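Local coordinates for protein rhamnosidase B (Bacillus sp., PDB 2OKX) that hydrolyses terminal alpha-L-rhamnose residues from rhamnosides, as an alpha-L-rhamnosidase of glycoside hydrolase family 78, at residues A[699-704]-A[771-776]; A[626-631]-A[695-700]. All coordinates share one frame; numbering follows the deposited sequence.

Overall arrangement
Both contacts are made by helix 696-715 within the helical barrel domain of the enzyme. Interaction 2 sets the first turn of that helix beside the first turn of helix 627-644, running nearly parallel to it; interaction 1 begins on Asn699 and Leu700, where interaction 2 stops, and turns to the end of helix 764-772. The two join directly, because Phe701 and Leu702 of the first pack on Phe631 of the second. Every touching residue of interaction 2 is buried, and its chemistry is more polar, with two amides and a bridging water beside a proline and a phenylalanine ring. Interaction 1 is mostly apolar, built round a sulfur, and reaches less buried ground at Lys704 and Leu772.

Interaction 1: residues A[699-704]-A[771-776]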
ATOM      1  N   ASN A 699       7.408  23.003 -11.955  1.00 30.26           N
ATOM      2  CA  ASN A 699       8.431  23.994 -12.265  1.00 30.57           C
ATOM      3  C   ASN A 699       8.655  24.801 -10.988  1.00 29.57           C
ATOM      4  O   ASN A 699       9.787  25.110 -10.617  1.00 28.91           O
ATOM      5  CB  ASN A 699       7.960  24.905 -13.400  1.00 31.47           C
ATOM      6  CG  ASN A 699       8.474  24.456 -14.753  1.00 33.21           C
ATOM      7  OD1 ASN A 699       9.595  24.791 -15.145  1.00 33.23           O
ATOM      8  ND2 ASN A 699       7.666  23.679 -15.469  1.00 28.98           N
ATOM      9  N   LEU A 700       7.554  25.118 -10.312  1.00 30.06           N
ATOM     10  CA  LEU A 700       7.597  25.876  -9.067  1.00 29.60           C
ATOM     11  C   LEU A 700       8.299  25.093  -7.958  1.00 30.30           C
ATOM     12  O   LEU A 700       9.120  25.642  -7.224  1.00 29.68           O
ATOM     13  CB  LEU A 700       6.176  26.236  -8.633  1.00 29.34           C
ATOM     14  CG  LEU A 700       5.399  27.179  -9.558  1.00 30.88           C
ATOM     15  CD1 LEU A 700       3.930  27.182  -9.178  1.00 28.52           C
ATOM     16  CD2 LEU A 700       5.989  28.589  -9.472  1.00 30.09           C
ATOM     17  N   PHE A 701       7.981  23.805  -7.836  1.00 29.21           N
ATOM     18  CA  PHE A 701       8.603  22.983  -6.808  1.00 29.21           C
ATOM     19  C   PHE A 701      10.089  22.758  -7.074  1.00 28.99           C
ATOM     20  O   PHE A 701      10.862  22.532  -6.145  1.00 29.23           O
ATOM     21  CB  PHE A 701       7.868  21.642  -6.674  1.00 29.64           C
ATOM     22  CG  PHE A 701       6.693  21.685  -5.729  1.00 30.79           C
ATOM     23  CD1 PHE A 701       5.460  21.154  -6.098  1.00 31.19           C
ATOM     24  CD2 PHE A 701       6.824  22.247  -4.461  1.00 31.21           C
ATOM     25  CE1 PHE A 701       4.375  21.179  -5.224  1.00 29.63           C
ATOM     26  CE2 PHE A 701       5.744  22.277  -3.575  1.00 33.17           C
ATOM     27  CZ  PHE A 701       4.516  21.741  -3.959  1.00 31.19           C
ATOM     28  N   LEU A 702      10.499  22.821  -8.336  1.00 28.79           N
ATOM     29  CA  LEU A 702      11.914  22.643  -8.651  1.00 28.79           C
ATOM     30  C   LEU A 702      12.686  23.831  -8.080  1.00 29.12           C
ATOM     31  O   LEU A 702      13.790  23.679  -7.558  1.00 28.04           O
ATOM     32  CB  LEU A 702      12.131  22.557 -10.164  1.00 30.44           C
ATOM     33  CG  LEU A 702      13.591  22.449 -10.631  1.00 30.29           C
ATOM     34  CD1 LEU A 702      14.323  21.356  -9.866  1.00 31.12           C
ATOM     35  CD2 LEU A 702      13.619  22.158 -12.125  1.00 29.50           C
ATOM     36  N   VAL A 703      12.094  25.016  -8.177  1.00 29.70           N
ATOM     37  CA  VAL A 703      12.728  26.216  -7.647  1.00 31.88           C
ATOM     38  C   VAL A 703      12.971  26.021  -6.154  1.00 31.69           C
ATOM     39  O   VAL A 703      14.098  26.158  -5.675  1.00 30.88           O
ATOM     40  CB  VAL A 703      11.833  27.459  -7.846  1.00 32.45           C
ATOM     41  CG1 VAL A 703      12.440  28.663  -7.130  1.00 34.19           C
ATOM     42  CG2 VAL A 703      11.675  27.752  -9.333  1.00 33.61           C
ATOM     43  N   LYS A 704      11.910  25.680  -5.427  1.00 32.74           N
ATOM     44  CA  LYS A 704      12.018  25.478  -3.985  1.00 33.09           C
ATOM     45  C   LYS A 704      12.966  24.338  -3.629  1.00 32.89           C
ATOM     46  O   LYS A 704      13.685  24.415  -2.636  1.00 33.33           O
ATOM     47  CB  LYS A 704      10.641  25.210  -3.369  1.00 35.12           C
ATOM     48  CG  LYS A 704      10.675  25.140  -1.847  1.00 36.91           C
ATOM     49  CD  LYS A 704       9.329  24.768  -1.261  1.00 41.15           C
ATOM     50  CE  LYS A 704       9.457  24.437   0.222  1.00 41.28           C
ATOM     51  NZ  LYS A 704       8.192  23.873   0.769  1.00 45.98           N
ATOM     52  N   TYR A 771       2.600  30.181  -4.246  1.00 30.95           N
ATOM     53  CA  TYR A 771       2.665  30.906  -2.984  1.00 32.10           C
ATOM     54  C   TYR A 771       3.679  30.277  -2.028  1.00 32.49           C
ATOM     55  O   TYR A 771       4.513  30.975  -1.448  1.00 31.18           O
ATOM     56  CB  TYR A 771       1.284  30.916  -2.329  1.00 32.92           C
ATOM     57  CG  TYR A 771       1.187  31.786  -1.096  1.00 33.81           C
ATOM     58  CD1 TYR A 771       1.127  33.176  -1.202  1.00 34.36           C
ATOM     59  CD2 TYR A 771       1.148  31.220   0.176  1.00 32.29           C
ATOM     60  CE1 TYR A 771       1.030  33.982  -0.066  1.00 34.39           C
ATOM     61  CE2 TYR A 771       1.052  32.013   1.314  1.00 34.00           C
ATOM     62  CZ  TYR A 771       0.994  33.393   1.187  1.00 33.89           C
ATOM     63  OH  TYR A 771       0.904  34.175   2.314  1.00 33.61           O
ATOM     64  N   LEU A 772       3.603  28.958  -1.868  1.00 31.19           N
ATOM     65  CA  LEU A 772       4.505  28.233  -0.975  1.00 31.05           C
ATOM     66  C   LEU A 772       5.956  28.225  -1.422  1.00 31.60           C
ATOM     67  O   LEU A 772       6.863  28.216  -0.593  1.00 31.75           O
ATOM     68  CB  LEU A 772       4.051  26.779  -0.818  1.00 31.07           C
ATOM     69  CG  LEU A 772       2.839  26.481   0.060  1.00 31.03           C
ATOM     70  CD1 LEU A 772       2.508  24.998  -0.027  1.00 33.01           C
ATOM     71  CD2 LEU A 772       3.139  26.875   1.492  1.00 31.35           C
ATOM     72  N   CYS A 773       6.180  28.209  -2.731  1.00 31.74           N
ATOM     73  CA  CYS A 773       7.537  28.176  -3.251  1.00 33.87           C
ATOM     74  C   CYS A 773       8.215  29.544  -3.271  1.00 34.67           C
ATOM     75  O   CYS A 773       9.399  29.648  -3.576  1.00 34.31           O
ATOM     76  CB  CYS A 773       7.537  27.555  -4.650  1.00 35.15           C
ATOM     77  SG  CYS A 773       7.090  25.794  -4.637  1.00 36.29           S
ATOM     78  N   GLY A 774       7.462  30.584  -2.934  1.00 36.92           N
ATOM     79  CA  GLY A 774       8.023  31.924  -2.907  1.00 40.35           C
ATOM     80  C   GLY A 774       8.299  32.502  -4.281  1.00 42.98           C
ATOM     81  O   GLY A 774       9.137  33.392  -4.431  1.00 43.04           O
ATOM     82  N   VAL A 775       7.599  31.991  -5.288  1.00 44.63           N
ATOM     83  CA  VAL A 775       7.765  32.470  -6.653  1.00 45.84           C
ATOM     84  C   VAL A 775       6.870  33.683  -6.853  1.00 47.64           C
ATOM     85  O   VAL A 775       7.208  34.604  -7.596  1.00 47.54           O
ATOM     86  CB  VAL A 775       7.387  31.375  -7.679  1.00 45.83           C
ATOM     87  CG1 VAL A 775       7.329  31.964  -9.080  1.00 45.49           C
ATOM     88  CG2 VAL A 775       8.410  30.250  -7.630  1.00 43.99           C
ATOM     89  N   ALA A 776       5.725  33.674  -6.180  1.00 49.07           N
ATOM     90  CA  ALA A 776       4.778  34.776  -6.267  1.00 51.85           C
ATOM     91  C   ALA A 776       5.117  35.805  -5.196  1.00 53.97           C
ATOM     92  O   ALA A 776       4.874  35.583  -4.010  1.00 54.81           O
ATOM     93  CB  ALA A 776       3.357  34.261  -6.072  1.00 50.91           C
TER
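Cys773 and Val775 flank Gly774 of a Schellman motif at the end of helix 764-772, and both press on helix 696-715 in the (alpha/alpha)6 barrel of this 6-hairpin glycosidase domain. The glycine takes the positive phi (72°) that turns the chain, bringing the two neighbours onto the same helix. Cys773 holds its sulfur anti to its own carbonyl carbon (chi1 -67°), and SG touches both a backbone carbonyl and an aromatic ring, 3.3 Å from Leu700 O and 3.6 Å from Phe701 CD2. This is a sulfur-aromatic contact made obliquely, SG standing 4.3 Å from the centroid of the Phe701 ring. Phe632 meets that same ring edge-to-face. One turn along, Lys704 touches SG with its CB at 3.8 Å, while its extended chain carries CD past Leu772 O. Val775, whose carbonyl oxygen takes a hydrogen bond from Asn737 ND2, lies back beside Leu700 and crosses its side chain at about a right angle. Val703 CG1 lies more loosely against Val775 CG2, at 4.4 Å. The tight spot is the methyl pair Leu700 CD2 and Val775 CG2, only 3.5 Å apart.

Interaction 2: residues A[626-631]-A[695-700]; sequences IPNWTF and VTHQNL
Gln698 has CG tucked between its backbone N and carbonyl carbon (chi1 48°), the crowded position, and from there its extended chain carries the amide to Pro627; Asn628 turns CG anti to its own carbonyl carbon (chi1 -75°), which puts CG 3.9 Å from Gln698 CB; the two side chains cross at about a right angle. They meet where the first turns of helices 627-644 and 696-715 lie side by side, their axes 9.8 Å apart and 23° from parallel, within the (alpha/alpha)6 barrel. Gln698 OE1 sits 3.6 Å from Pro627 CG and also takes a hydrogen bond of 2.8 Å from a water. That water in turn accepts the backbone N-H of Asn628, again at 2.8 Å, and so links the two helix starts.

The Asn628 amide lies against Gln698, its far end comes close to His697 ND1, and it also packs on Phe701. Which way round that amide lies is doubtful, so its individual atoms settle little; the other imidazole nitrogen, NE2, is hydrogen-bonded to Gln689 OE1. An alanine here would probably open a gap beside Gln698 CB and Phe701 and leave His697 ND1 without the amide beside it. Farther along, Phe631 brings CE2 to 3.4 Å from Gln698 O, approached obliquely, and Phe631 also packs on Phe701 and Leu702. Behind the contact, Asn699 ND2 reaches back one turn to Val695 O at 2.9 Å, from above the carbonyl plane, tying down the start of helix 696-715.

The N-H of Asn628, in the first turn, has no acceptor one turn back in its own helix; in this buried contact it is satisfied by a water that also serves Gln698 OE1.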
ATOM      1  N   ILE A 626       8.002  10.620 -10.791  1.00 23.75           N
ATOM      2  CA  ILE A 626       7.106  11.752 -10.626  1.00 24.39           C
ATOM      3  C   ILE A 626       8.023  12.843 -10.078  1.00 25.29           C
ATOM      4  O   ILE A 626       8.477  12.769  -8.934  1.00 25.15           O
ATOM      5  CB  ILE A 626       5.978  11.476  -9.617  1.00 26.61           C
ATOM      6  CG1 ILE A 626       5.072  10.354 -10.136  1.00 28.04           C
ATOM      7  CG2 ILE A 626       5.158  12.746  -9.407  1.00 27.86           C
ATOM      8  CD1 ILE A 626       3.908  10.022  -9.212  1.00 28.29           C
ATOM      9  N   PRO A 627       8.339  13.854 -10.903  1.00 25.60           N
ATOM     10  CA  PRO A 627       9.218  14.947 -10.471  1.00 26.26           C
ATOM     11  C   PRO A 627       8.922  15.473  -9.064  1.00 24.59           C
ATOM     12  O   PRO A 627       9.812  15.525  -8.220  1.00 25.22           O
ATOM     13  CB  PRO A 627       9.005  16.003 -11.550  1.00 24.72           C
ATOM     14  CG  PRO A 627       8.796  15.156 -12.784  1.00 25.59           C
ATOM     15  CD  PRO A 627       7.858  14.074 -12.280  1.00 25.26           C
ATOM     16  N   ASN A 628       7.676  15.860  -8.814  1.00 24.39           N
ATOM     17  CA  ASN A 628       7.302  16.386  -7.503  1.00 25.41           C
ATOM     18  C   ASN A 628       7.611  15.425  -6.353  1.00 25.81           C
ATOM     19  O   ASN A 628       7.983  15.862  -5.265  1.00 27.10           O
ATOM     20  CB  ASN A 628       5.818  16.763  -7.493  1.00 24.51           C
ATOM     21  CG  ASN A 628       5.537  18.051  -8.250  1.00 24.71           C
ATOM     22  OD1 ASN A 628       4.404  18.307  -8.676  1.00 24.78           O
ATOM     23  ND2 ASN A 628       6.567  18.877  -8.410  1.00 22.26           N
ATOM     24  N   TRP A 629       7.462  14.120  -6.578  1.00 24.14           N
ATOM     25  CA  TRP A 629       7.753  13.166  -5.516  1.00 22.78           C
ATOM     26  C   TRP A 629       9.229  13.242  -5.148  1.00 23.49           C
ATOM     27  O   TRP A 629       9.586  13.207  -3.969  1.00 21.32           O
ATOM     28  CB  TRP A 629       7.402  11.732  -5.934  1.00 22.33           C
ATOM     29  CG  TRP A 629       5.944  11.332  -5.735  1.00 22.50           C
ATOM     30  CD1 TRP A 629       5.475  10.070  -5.486  1.00 21.10           C
ATOM     31  CD2 TRP A 629       4.784  12.174  -5.838  1.00 22.66           C
ATOM     32  NE1 TRP A 629       4.104  10.073  -5.432  1.00 21.51           N
ATOM     33  CE2 TRP A 629       3.652  11.349  -5.646  1.00 22.59           C
ATOM     34  CE3 TRP A 629       4.588  13.543  -6.077  1.00 23.99           C
ATOM     35  CZ2 TRP A 629       2.345  11.846  -5.687  1.00 22.53           C
ATOM     36  CZ3 TRP A 629       3.287  14.038  -6.116  1.00 22.25           C
ATOM     37  CH2 TRP A 629       2.181  13.189  -5.922  1.00 24.01           C
ATOM     38  N   THR A 630      10.094  13.346  -6.152  1.00 23.97           N
ATOM     39  CA  THR A 630      11.517  13.433  -5.870  1.00 23.77           C
ATOM     40  C   THR A 630      11.810  14.768  -5.187  1.00 23.80           C
ATOM     41  O   THR A 630      12.649  14.843  -4.288  1.00 23.78           O
ATOM     42  CB  THR A 630      12.352  13.280  -7.154  1.00 25.52           C
ATOM     43  OG1 THR A 630      12.175  11.953  -7.670  1.00 25.63           O
ATOM     44  CG2 THR A 630      13.833  13.500  -6.863  1.00 23.51           C
ATOM     45  N   PHE A 631      11.107  15.818  -5.596  1.00 23.43           N
ATOM     46  CA  PHE A 631      11.308  17.120  -4.974  1.00 24.71           C
ATOM     47  C   PHE A 631      10.848  17.056  -3.517  1.00 24.73           C
ATOM     48  O   PHE A 631      11.440  17.694  -2.646  1.00 25.30           O
ATOM     49  CB  PHE A 631      10.527  18.217  -5.713  1.00 25.89           C
ATOM     50  CG  PHE A 631      10.900  18.364  -7.168  1.00 24.46           C
ATOM     51  CD1 PHE A 631      12.161  17.990  -7.623  1.00 23.80           C
ATOM     52  CD2 PHE A 631       9.990  18.893  -8.079  1.00 25.04           C
ATOM     53  CE1 PHE A 631      12.509  18.136  -8.973  1.00 24.69           C
ATOM     54  CE2 PHE A 631      10.329  19.044  -9.428  1.00 25.02           C
ATOM     55  CZ  PHE A 631      11.593  18.663  -9.871  1.00 24.09           C
ATOM     56  N   VAL A 695       4.762  21.801 -17.186  1.00 33.96           N
ATOM     57  CA  VAL A 695       3.716  21.813 -16.169  1.00 31.90           C
ATOM     58  C   VAL A 695       4.169  22.774 -15.071  1.00 30.48           C
ATOM     59  O   VAL A 695       5.218  22.584 -14.453  1.00 30.11           O
ATOM     60  CB  VAL A 695       3.490  20.403 -15.589  1.00 32.05           C
ATOM     61  CG1 VAL A 695       2.363  20.434 -14.567  1.00 30.30           C
ATOM     62  CG2 VAL A 695       3.156  19.432 -16.720  1.00 31.30           C
ATOM     63  N   THR A 696       3.370  23.806 -14.833  1.00 29.96           N
ATOM     64  CA  THR A 696       3.710  24.832 -13.857  1.00 30.77           C
ATOM     65  C   THR A 696       4.021  24.367 -12.436  1.00 29.63           C
ATOM     66  O   THR A 696       5.074  24.708 -11.898  1.00 29.11           O
ATOM     67  CB  THR A 696       2.611  25.917 -13.798  1.00 31.50           C
ATOM     68  OG1 THR A 696       2.362  26.415 -15.120  1.00 34.74           O
ATOM     69  CG2 THR A 696       3.056  27.084 -12.919  1.00 32.60           C
ATOM     70  N   HIS A 697       3.136  23.582 -11.824  1.00 29.75           N
ATOM     71  CA  HIS A 697       3.395  23.159 -10.449  1.00 28.51           C
ATOM     72  C   HIS A 697       4.766  22.524 -10.197  1.00 28.49           C
ATOM     73  O   HIS A 697       5.419  22.863  -9.210  1.00 28.38           O
ATOM     74  CB  HIS A 697       2.262  22.260  -9.913  1.00 28.25           C
ATOM     75  CG  HIS A 697       2.065  20.981 -10.665  1.00 27.42           C
ATOM     76  ND1 HIS A 697       3.062  20.042 -10.821  1.00 27.77           N
ATOM     77  CD2 HIS A 697       0.962  20.459 -11.253  1.00 27.30           C
ATOM     78  CE1 HIS A 697       2.581  18.996 -11.471  1.00 27.20           C
ATOM     79  NE2 HIS A 697       1.310  19.224 -11.744  1.00 27.52           N
ATOM     80  N   GLN A 698       5.226  21.629 -11.068  1.00 27.89           N
ATOM     81  CA  GLN A 698       6.539  21.026 -10.835  1.00 28.20           C
ATOM     82  C   GLN A 698       7.684  21.986 -11.149  1.00 28.74           C
ATOM     83  O   GLN A 698       8.803  21.812 -10.667  1.00 27.72           O
ATOM     84  CB  GLN A 698       6.705  19.712 -11.612  1.00 29.33           C
ATOM     85  CG  GLN A 698       6.306  19.737 -13.078  1.00 30.28           C
ATOM     86  CD  GLN A 698       6.444  18.361 -13.715  1.00 32.43           C
ATOM     87  OE1 GLN A 698       6.027  17.358 -13.136  1.00 33.39           O
ATOM     88  NE2 GLN A 698       7.022  18.309 -14.910  1.00 31.90           N
ATOM     89  N   ASN A 699       7.408  23.003 -11.955  1.00 30.26           N
ATOM     90  CA  ASN A 699       8.431  23.994 -12.265  1.00 30.57           C
ATOM     91  C   ASN A 699       8.655  24.801 -10.988  1.00 29.57           C
ATOM     92  O   ASN A 699       9.787  25.110 -10.617  1.00 28.91           O
ATOM     93  CB  ASN A 699       7.960  24.905 -13.400  1.00 31.47           C
ATOM     94  CG  ASN A 699       8.474  24.456 -14.753  1.00 33.21           C
ATOM     95  OD1 ASN A 699       9.595  24.791 -15.145  1.00 33.23           O
ATOM     96  ND2 ASN A 699       7.666  23.679 -15.469  1.00 28.98           N
ATOM     97  N   LEU A 700       7.554  25.118 -10.312  1.00 30.06           N
ATOM     98  CA  LEU A 700       7.597  25.876  -9.067  1.00 29.60           C
ATOM     99  C   LEU A 700       8.299  25.093  -7.958  1.00 30.30           C
ATOM    100  O   LEU A 700       9.120  25.642  -7.224  1.00 29.68           O
ATOM    101  CB  LEU A 700       6.176  26.236  -8.633  1.00 29.34           C
ATOM    102  CG  LEU A 700       5.399  27.179  -9.558  1.00 30.88           C
ATOM    103  CD1 LEU A 700       3.930  27.182  -9.178  1.00 28.52           C
ATOM    104  CD2 LEU A 700       5.989  28.589  -9.472  1.00 30.09           C
TER
HETATM  105  O   HOH W   1       5.547  16.055 -10.652  1.00 22.91           O